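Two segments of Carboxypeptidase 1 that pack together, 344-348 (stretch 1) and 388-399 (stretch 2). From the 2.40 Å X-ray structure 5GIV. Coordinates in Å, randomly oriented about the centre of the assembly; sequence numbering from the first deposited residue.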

# COMPACT_ATOMS: atom_id res chain seq x y z
N SER A 344 33.74 0.64 -17.74
CA SER A 344 34.75 -0.26 -17.19
C SER A 344 34.17 -1.67 -17.11
O SER A 344 32.96 -1.84 -16.95
CB SER A 344 35.23 0.18 -15.81
OG SER A 344 34.20 0.02 -14.85
N ARG A 345 35.05 -2.66 -17.18
CA ARG A 345 34.65 -4.04 -16.94
C ARG A 345 34.34 -4.20 -15.47
O ARG A 345 35.21 -3.98 -14.62
CB ARG A 345 35.76 -5.00 -17.35
CG ARG A 345 36.34 -4.69 -18.70
CD ARG A 345 37.59 -5.51 -18.95
NE ARG A 345 38.23 -5.04 -20.18
CZ ARG A 345 39.40 -4.41 -20.21
NH1 ARG A 345 40.08 -4.19 -19.10
NH2 ARG A 345 39.88 -4.00 -21.38
N SER A 346 33.11 -4.57 -15.15
CA SER A 346 32.66 -4.66 -13.77
C SER A 346 31.91 -5.97 -13.59
O SER A 346 31.73 -6.75 -14.53
CB SER A 346 31.79 -3.45 -13.38
OG SER A 346 30.69 -3.29 -14.27
N LEU A 347 31.49 -6.23 -12.35
CA LEU A 347 30.89 -7.50 -11.97
C LEU A 347 29.36 -7.49 -11.95
O LEU A 347 28.74 -8.51 -12.27
CB LEU A 347 31.38 -7.91 -10.58
CG LEU A 347 32.86 -8.20 -10.40
CD1 LEU A 347 33.16 -8.43 -8.92
CD2 LEU A 347 33.29 -9.41 -11.25
N ILE A 348 28.74 -6.37 -11.59
CA ILE A 348 27.30 -6.33 -11.34
C ILE A 348 26.60 -5.90 -12.62
O ILE A 348 26.84 -4.79 -13.13
CB ILE A 348 26.96 -5.37 -10.19
CG1 ILE A 348 27.77 -5.71 -8.94
CG2 ILE A 348 25.45 -5.36 -9.94
CD1 ILE A 348 27.61 -7.13 -8.48
N ALA A 388 32.96 -17.96 -17.58
CA ALA A 388 32.37 -17.10 -18.61
C ALA A 388 32.62 -15.62 -18.31
O ALA A 388 32.74 -14.82 -19.24
CB ALA A 388 30.88 -17.37 -18.75
N TYR A 389 32.66 -15.23 -17.03
CA TYR A 389 32.97 -13.84 -16.70
C TYR A 389 34.43 -13.51 -17.03
O TYR A 389 34.71 -12.45 -17.59
CB TYR A 389 32.65 -13.55 -15.22
CG TYR A 389 31.36 -12.78 -15.05
CD1 TYR A 389 30.13 -13.42 -15.17
CD2 TYR A 389 31.37 -11.42 -14.79
CE1 TYR A 389 28.95 -12.71 -15.03
CE2 TYR A 389 30.20 -10.71 -14.65
CZ TYR A 389 29.00 -11.35 -14.77
OH TYR A 389 27.83 -10.63 -14.63
N GLU A 390 35.36 -14.42 -16.74
CA GLU A 390 36.74 -14.20 -17.16
C GLU A 390 36.83 -14.08 -18.68
O GLU A 390 37.51 -13.19 -19.20
CB GLU A 390 37.66 -15.32 -16.67
CG GLU A 390 37.79 -15.41 -15.18
CD GLU A 390 38.76 -16.50 -14.77
OE1 GLU A 390 39.92 -16.46 -15.25
OE2 GLU A 390 38.36 -17.39 -13.98
N GLN A 391 36.14 -14.96 -19.40
CA GLN A 391 36.19 -14.94 -20.85
C GLN A 391 35.55 -13.68 -21.42
O GLN A 391 36.12 -13.04 -22.31
CB GLN A 391 35.48 -16.17 -21.41
CG GLN A 391 35.15 -16.08 -22.89
CD GLN A 391 34.28 -17.24 -23.39
OE1 GLN A 391 33.98 -18.17 -22.64
NE2 GLN A 391 33.83 -17.14 -24.64
N ASN A 392 34.39 -13.29 -20.90
CA ASN A 392 33.61 -12.24 -21.55
C ASN A 392 33.89 -10.85 -21.00
O ASN A 392 33.74 -9.87 -21.73
CB ASN A 392 32.11 -12.52 -21.45
CG ASN A 392 31.70 -13.75 -22.25
OD1 ASN A 392 32.34 -14.09 -23.25
ND2 ASN A 392 30.61 -14.39 -21.83
N LEU A 393 34.26 -10.73 -19.73
CA LEU A 393 34.48 -9.42 -19.14
C LEU A 393 35.88 -9.23 -18.59
O LEU A 393 36.20 -8.14 -18.12
CB LEU A 393 33.45 -9.17 -18.04
CG LEU A 393 32.07 -8.93 -18.65
CD1 LEU A 393 30.96 -9.53 -17.81
CD2 LEU A 393 31.86 -7.44 -18.82
N GLY A 394 36.72 -10.25 -18.64
CA GLY A 394 38.10 -10.12 -18.24
C GLY A 394 38.36 -10.13 -16.75
O GLY A 394 39.49 -9.85 -16.34
N LEU A 395 37.38 -10.45 -15.93
CA LEU A 395 37.63 -10.56 -14.50
C LEU A 395 36.58 -11.48 -13.89
O LEU A 395 35.58 -11.81 -14.53
CB LEU A 395 37.62 -9.20 -13.80
CG LEU A 395 36.24 -8.62 -13.47
CD1 LEU A 395 36.38 -7.38 -12.62
CD2 LEU A 395 35.45 -8.31 -14.72
N ARG A 396 36.81 -11.87 -12.65
CA ARG A 396 35.87 -12.73 -11.96
C ARG A 396 35.66 -12.24 -10.53
O ARG A 396 36.53 -11.59 -9.95
CB ARG A 396 36.33 -14.19 -11.98
CG ARG A 396 37.74 -14.45 -11.52
CD ARG A 396 37.79 -15.86 -11.00
NE ARG A 396 37.02 -15.97 -9.76
CZ ARG A 396 36.62 -17.12 -9.22
NH1 ARG A 396 36.91 -18.27 -9.83
NH2 ARG A 396 35.93 -17.12 -8.08
N ALA A 397 34.48 -12.53 -10.00
CA ALA A 397 34.17 -12.14 -8.64
C ALA A 397 35.01 -12.95 -7.65
O ALA A 397 35.49 -14.04 -7.97
CB ALA A 397 32.69 -12.34 -8.36
N PRO A 398 35.25 -12.40 -6.45
CA PRO A 398 36.05 -13.13 -5.45
C PRO A 398 35.35 -14.36 -4.90
O PRO A 398 36.01 -15.22 -4.31
CB PRO A 398 36.29 -12.08 -4.36
CG PRO A 398 35.17 -11.12 -4.52
CD PRO A 398 34.86 -11.07 -5.98
N SER A 399 34.03 -14.45 -5.04
CA SER A 399 33.27 -15.58 -4.54
C SER A 399 32.03 -15.73 -5.42
O SER A 399 31.94 -15.13 -6.49
CB SER A 399 32.93 -15.37 -3.06
OG SER A 399 32.09 -14.25 -2.89

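How do the two backbones lie against each other? Stretch 1 has no regular secondary structure and runs past the end of a helix and the loop that follows it. The helix of stretch 2 extends through L393, its last turn held by backbone hydrogen bonds from N392 N to A388 O and from L393 N to Y389 O, both 2.8 Å. G394 then leaves helical geometry with a positive phi of 79°, a value glycine tolerates best. Two pairs of CA atoms set the register: R345 CA lies 5.8 Å from L393 CA, and L347 CA lies 6.6 Å from A397 CA. No clear hydrogen bond joins the stretches, so the contact rests mainly on shape and apolar packing.

Why does L347 contribute so much? Its CA-to-CB bond points sideways, but with chi1 at -64° (m) and chi2 at 174° (t), a common leucine rotamer, the end of the side chain comes nearer to stretch 2. There L347 CD2 lies 3.8 Å from L395 CG and 3.6 Å from A397 N, while L347 CD1 lies 4.0 Å from A397 CB and 4.3 Å from P398 CD. These are van der Waals distances, and the methyls pack against backbone as well as side chains. A397, with its single methyl, presents little bulk at this point.

What places L395 within reach of three consecutive residues? Its backbone is extended, with phi/psi of -156/169, and its CA-to-CB bond points toward stretch 1. The side chain adopts chi1 80° (p) and chi2 172° (t), bringing L395 CD2 4.2 Å from R345 CB and 4.0 Å from S346 O. The CA-to-CB bond of the neighbouring R396 points away; its side chain turns to its own stretch, where R396 NE and R396 NH2 both donate to A397 O, at 3.0 and 3.1 Å.

How do the polar residues fit around this leucine packing? The CA-to-CB bond of R345 points toward stretch 2, and its m, t, t chain lays the aliphatic part along the helix end, with R345 CD 3.1 Å from L393 O, a close approach but not a hydrogen bond. The same methylene would sit only 3.5 Å from an ideal CB on G394, so the absence of a side chain there eases the fit. Y389 reaches from the helix with chi1 at -103°, between wells; S346 O lies at its ring edge, 4.2 Å from Y389 CE2, and L347 O is 3.3 Å from Y389 OH. The CA-to-CB bond of S346 points away, and its closest approaches to stretch 2 are made by its carbonyl O.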